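Long-range contact in PTS system, nitrogen regulatory IIA protein (Neisseria meningitidis, PDB 2A0J), which probably takes part in phosphoryl transfer of the nitrogen-related phosphotransferase system, as a regulatory IIA protein of the EIIA type 2 family: residues H12-E18 with G78-R84. Sequence-based numbering, arbitrary orientation.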
ATOM      1  N   HIS A  12      -5.920   9.777  -0.626  1.00 16.08           N
ATOM      2  CA  HIS A  12      -5.042   8.666  -1.016  1.00 19.82           C
ATOM      3  C   HIS A  12      -5.641   7.296  -0.677  1.00 20.30           C
ATOM      4  O   HIS A  12      -4.926   6.295  -0.628  1.00 16.66           O
ATOM      5  CB  HIS A  12      -3.676   8.794  -0.330  1.00 14.97           C
ATOM      6  CG  HIS A  12      -2.831   9.915  -0.858  1.00 22.19           C
ATOM      7  ND1 HIS A  12      -1.612  10.249  -0.307  1.00 26.13           N
ATOM      8  CD2 HIS A  12      -3.030  10.779  -1.880  1.00 22.69           C
ATOM      9  CE1 HIS A  12      -1.101  11.274  -0.965  1.00 28.34           C
ATOM     10  NE2 HIS A  12      -1.943  11.614  -1.924  1.00 19.16           N
ATOM     11  N   ILE A  13      -6.953   7.267  -0.452  1.00 17.87           N
ATOM     12  CA  ILE A  13      -7.670   6.045  -0.112  1.00 16.93           C
ATOM     13  C   ILE A  13      -8.749   5.725  -1.143  1.00 18.40           C
ATOM     14  O   ILE A  13      -9.541   6.591  -1.499  1.00 16.72           O
ATOM     15  CB  ILE A  13      -8.326   6.179   1.267  1.00 17.18           C
ATOM     16  CG1 ILE A  13      -7.240   6.410   2.322  1.00 12.06           C
ATOM     17  CG2 ILE A  13      -9.174   4.947   1.570  1.00 13.30           C
ATOM     18  CD1 ILE A  13      -7.775   6.727   3.694  1.00 19.05           C
ATOM     19  N   VAL A  14      -8.758   4.482  -1.627  1.00 17.46           N
ATOM     20  CA  VAL A  14      -9.739   4.009  -2.613  1.00 12.72           C
ATOM     21  C   VAL A  14     -10.483   2.841  -1.958  1.00 18.80           C
ATOM     22  O   VAL A  14      -9.862   1.873  -1.512  1.00 22.35           O
ATOM     23  CB  VAL A  14      -9.047   3.517  -3.920  1.00  4.98           C
ATOM     24  CG1 VAL A  14     -10.089   3.056  -4.931  1.00 13.70           C
ATOM     25  CG2 VAL A  14      -8.208   4.626  -4.514  1.00  8.59           C
ATOM     26  N   LEU A  15     -11.808   2.929  -1.907  1.00 11.72           N
ATOM     27  CA  LEU A  15     -12.622   1.906  -1.254  1.00 13.58           C
ATOM     28  C   LEU A  15     -13.206   0.790  -2.113  1.00 17.99           C
ATOM     29  O   LEU A  15     -13.491  -0.292  -1.598  1.00 15.06           O
ATOM     30  CB  LEU A  15     -13.776   2.582  -0.509  1.00 11.80           C
ATOM     31  CG  LEU A  15     -13.420   3.668   0.508  1.00 15.56           C
ATOM     32  CD1 LEU A  15     -14.682   4.416   0.908  1.00  4.40           C
ATOM     33  CD2 LEU A  15     -12.736   3.048   1.717  1.00 18.98           C
ATOM     34  N   ASP A  16     -13.391   1.037  -3.409  1.00 27.73           N
ATOM     35  CA  ASP A  16     -14.003   0.033  -4.276  1.00 20.96           C
ATOM     36  C   ASP A  16     -13.423   0.009  -5.686  1.00 14.45           C
ATOM     37  O   ASP A  16     -14.142   0.198  -6.665  1.00 14.33           O
ATOM     38  CB  ASP A  16     -15.508   0.297  -4.340  1.00 31.64           C
ATOM     39  CG  ASP A  16     -16.283  -0.855  -4.942  1.00 40.51           C
ATOM     40  OD1 ASP A  16     -17.491  -0.674  -5.196  1.00 46.02           O
ATOM     41  OD2 ASP A  16     -15.695  -1.938  -5.154  1.00 40.17           O
ATOM     42  N   MET A  17     -12.124  -0.248  -5.788  1.00 15.90           N
ATOM     43  CA  MET A  17     -11.459  -0.274  -7.089  1.00 15.82           C
ATOM     44  C   MET A  17     -11.674  -1.562  -7.886  1.00 19.32           C
ATOM     45  O   MET A  17     -11.457  -2.665  -7.390  1.00 24.47           O
ATOM     46  CB  MET A  17      -9.959  -0.033  -6.914  1.00 15.97           C
ATOM     47  CG  MET A  17      -9.173  -0.051  -8.223  1.00 31.56           C
ATOM     48  SD  MET A  17      -7.385   0.000  -7.975  1.00 27.46           S
ATOM     49  CE  MET A  17      -7.148   1.743  -7.740  1.00 33.78           C
ATOM     50  N   GLU A  18     -12.113  -1.404  -9.127  1.00 18.53           N
ATOM     51  CA  GLU A  18     -12.340  -2.531 -10.014  1.00 22.32           C
ATOM     52  C   GLU A  18     -11.032  -2.765 -10.760  1.00 22.89           C
ATOM     53  O   GLU A  18     -10.699  -2.042 -11.703  1.00 20.42           O
ATOM     54  CB  GLU A  18     -13.466  -2.197 -10.993  1.00 38.18           C
ATOM     55  CG  GLU A  18     -13.718  -3.253 -12.052  1.00 48.06           C
ATOM     56  CD  GLU A  18     -14.884  -2.890 -12.949  1.00 65.09           C
ATOM     57  OE1 GLU A  18     -16.025  -2.835 -12.443  1.00 75.29           O
ATOM     58  OE2 GLU A  18     -14.662  -2.652 -14.156  1.00 71.89           O
ATOM     59  N   GLY A  78       2.053   7.497   1.092  1.00 27.73           N
ATOM     60  CA  GLY A  78       1.403   6.206   0.956  1.00 21.60           C
ATOM     61  C   GLY A  78      -0.018   6.278   0.432  1.00 21.31           C
ATOM     62  O   GLY A  78      -0.540   7.356   0.143  1.00 22.49           O
ATOM     63  N   ALA A  79      -0.644   5.115   0.302  1.00 17.96           N
ATOM     64  CA  ALA A  79      -2.016   5.028  -0.178  1.00 16.54           C
ATOM     65  C   ALA A  79      -2.604   3.709   0.289  1.00 18.26           C
ATOM     66  O   ALA A  79      -1.872   2.794   0.669  1.00 17.86           O
ATOM     67  CB  ALA A  79      -2.056   5.102  -1.699  1.00  3.93           C
ATOM     68  N   PHE A  80      -3.928   3.614   0.269  1.00 14.89           N
ATOM     69  CA  PHE A  80      -4.583   2.384   0.677  1.00 19.92           C
ATOM     70  C   PHE A  80      -5.650   2.031  -0.349  1.00 18.05           C
ATOM     71  O   PHE A  80      -6.417   2.899  -0.772  1.00 12.54           O
ATOM     72  CB  PHE A  80      -5.224   2.541   2.057  1.00 18.68           C
ATOM     73  CG  PHE A  80      -5.776   1.262   2.603  1.00 23.16           C
ATOM     74  CD1 PHE A  80      -4.922   0.289   3.118  1.00 22.78           C
ATOM     75  CD2 PHE A  80      -7.142   0.998   2.550  1.00 19.65           C
ATOM     76  CE1 PHE A  80      -5.419  -0.934   3.570  1.00 19.38           C
ATOM     77  CE2 PHE A  80      -7.650  -0.224   3.001  1.00 18.50           C
ATOM     78  CZ  PHE A  80      -6.783  -1.193   3.512  1.00  8.35           C
ATOM     79  N   ILE A  81      -5.694   0.760  -0.745  1.00 21.06           N
ATOM     80  CA  ILE A  81      -6.669   0.290  -1.725  1.00 22.50           C
ATOM     81  C   ILE A  81      -7.456  -0.942  -1.295  1.00 23.75           C
ATOM     82  O   ILE A  81      -6.882  -1.929  -0.837  1.00 21.68           O
ATOM     83  CB  ILE A  81      -6.006  -0.069  -3.063  1.00 22.00           C
ATOM     84  CG1 ILE A  81      -5.297   1.150  -3.649  1.00 16.47           C
ATOM     85  CG2 ILE A  81      -7.063  -0.609  -4.025  1.00  9.66           C
ATOM     86  CD1 ILE A  81      -4.666   0.889  -5.014  1.00  9.65           C
ATOM     87  N   ARG A  82      -8.775  -0.868  -1.463  1.00 26.07           N
ATOM     88  CA  ARG A  82      -9.688  -1.968  -1.148  1.00 24.25           C
ATOM     89  C   ARG A  82     -10.282  -2.366  -2.497  1.00 21.97           C
ATOM     90  O   ARG A  82     -11.003  -1.584  -3.125  1.00 15.17           O
ATOM     91  CB  ARG A  82     -10.804  -1.503  -0.207  1.00 16.33           C
ATOM     92  CG  ARG A  82     -11.038  -2.401   1.004  1.00 21.75           C
ATOM     93  CD  ARG A  82     -12.399  -3.064   0.972  1.00 13.76           C
ATOM     94  NE  ARG A  82     -13.481  -2.086   0.852  1.00 33.10           N
ATOM     95  CZ  ARG A  82     -14.049  -1.451   1.869  1.00 10.29           C
ATOM     96  NH1 ARG A  82     -13.656  -1.678   3.110  1.00 34.91           N
ATOM     97  NH2 ARG A  82     -15.016  -0.584   1.640  1.00 21.40           N
ATOM     98  N   THR A  83      -9.957  -3.575  -2.947  1.00 13.32           N
ATOM     99  CA  THR A  83     -10.427  -4.072  -4.233  1.00  5.13           C
ATOM    100  C   THR A  83     -11.865  -4.598  -4.187  1.00 10.95           C
ATOM    101  O   THR A  83     -12.314  -5.121  -3.169  1.00 13.34           O
ATOM    102  CB  THR A  83      -9.477  -5.185  -4.758  1.00 16.62           C
ATOM    103  OG1 THR A  83      -9.360  -6.227  -3.776  1.00 25.52           O
ATOM    104  CG2 THR A  83      -8.078  -4.607  -5.040  1.00  9.92           C
ATOM    105  N   ARG A  84     -12.591  -4.438  -5.288  1.00 19.09           N
ATOM    106  CA  ARG A  84     -13.967  -4.917  -5.358  1.00 26.41           C
ATOM    107  C   ARG A  84     -13.934  -6.441  -5.326  1.00 30.17           C
ATOM    108  O   ARG A  84     -14.803  -7.086  -4.735  1.00 25.13           O
ATOM    109  CB  ARG A  84     -14.635  -4.444  -6.648  1.00 23.09           C
ATOM    110  CG  ARG A  84     -16.110  -4.799  -6.733  1.00 33.47           C
ATOM    111  CD  ARG A  84     -16.737  -4.248  -8.004  1.00 31.98           C
ATOM    112  NE  ARG A  84     -16.456  -2.826  -8.157  1.00 39.62           N
ATOM    113  CZ  ARG A  84     -16.890  -2.079  -9.164  1.00 48.42           C
ATOM    114  NH1 ARG A  84     -17.636  -2.622 -10.116  1.00 64.81           N
ATOM    115  NH2 ARG A  84     -16.575  -0.793  -9.219  1.00 40.99           N
TER
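R84, where the chain turns a corner, reaches two acids of the partner segment, and the network is asymmetric. Its NE lies 3.2 Å from D16 OD2, a salt bridge entered from above the carboxylate plane, with an N-H...O angle of 145°. The second is shorter: NH1 stands 2.8 Å from E18 OE1, while E18 CB sits over the centre of one guanidinium face. R84 CG is anti to the backbone N (chi1 -175°), which carries the chain across D16 OD2 before a bend at chi3 turns the guanidinium to E18.

R82 packs against L15 at the bulge. Bends at chi2 and chi3 fold its chain back so that NE donates to L15 O (3.0 Å) in the carbonyl plane, but the oxygen is tilted out of the guanidinium plane and the bond is bent. Its two terminal nitrogens bond to the backbone oxygens of L133 and V136, tying strand 77-83 to the C-terminal end of helix 127-135 and the residue after it.

Strand 13-17 is one of the two outermost strands of the mixed four-stranded sheet and runs parallel to 77-83. I13 pairs with F80 and V14 with I81, but M17 pairs with T83: this one-residue shift of register is a beta bulge. Backbone bonds continue beyond it, with M17 N donating to R82 O and R84 N to M17 O at 3.0 Å.

M17 contributes on the sheet face shared with V14, I81 and T83. Its chain bends at chi3 (-82°) and crosses I81, bringing CE to 3.8 Å from I81 CD1; helix 22-33 packs against both residues through L25. On the other face, V142 of helix 139-146 touches F80.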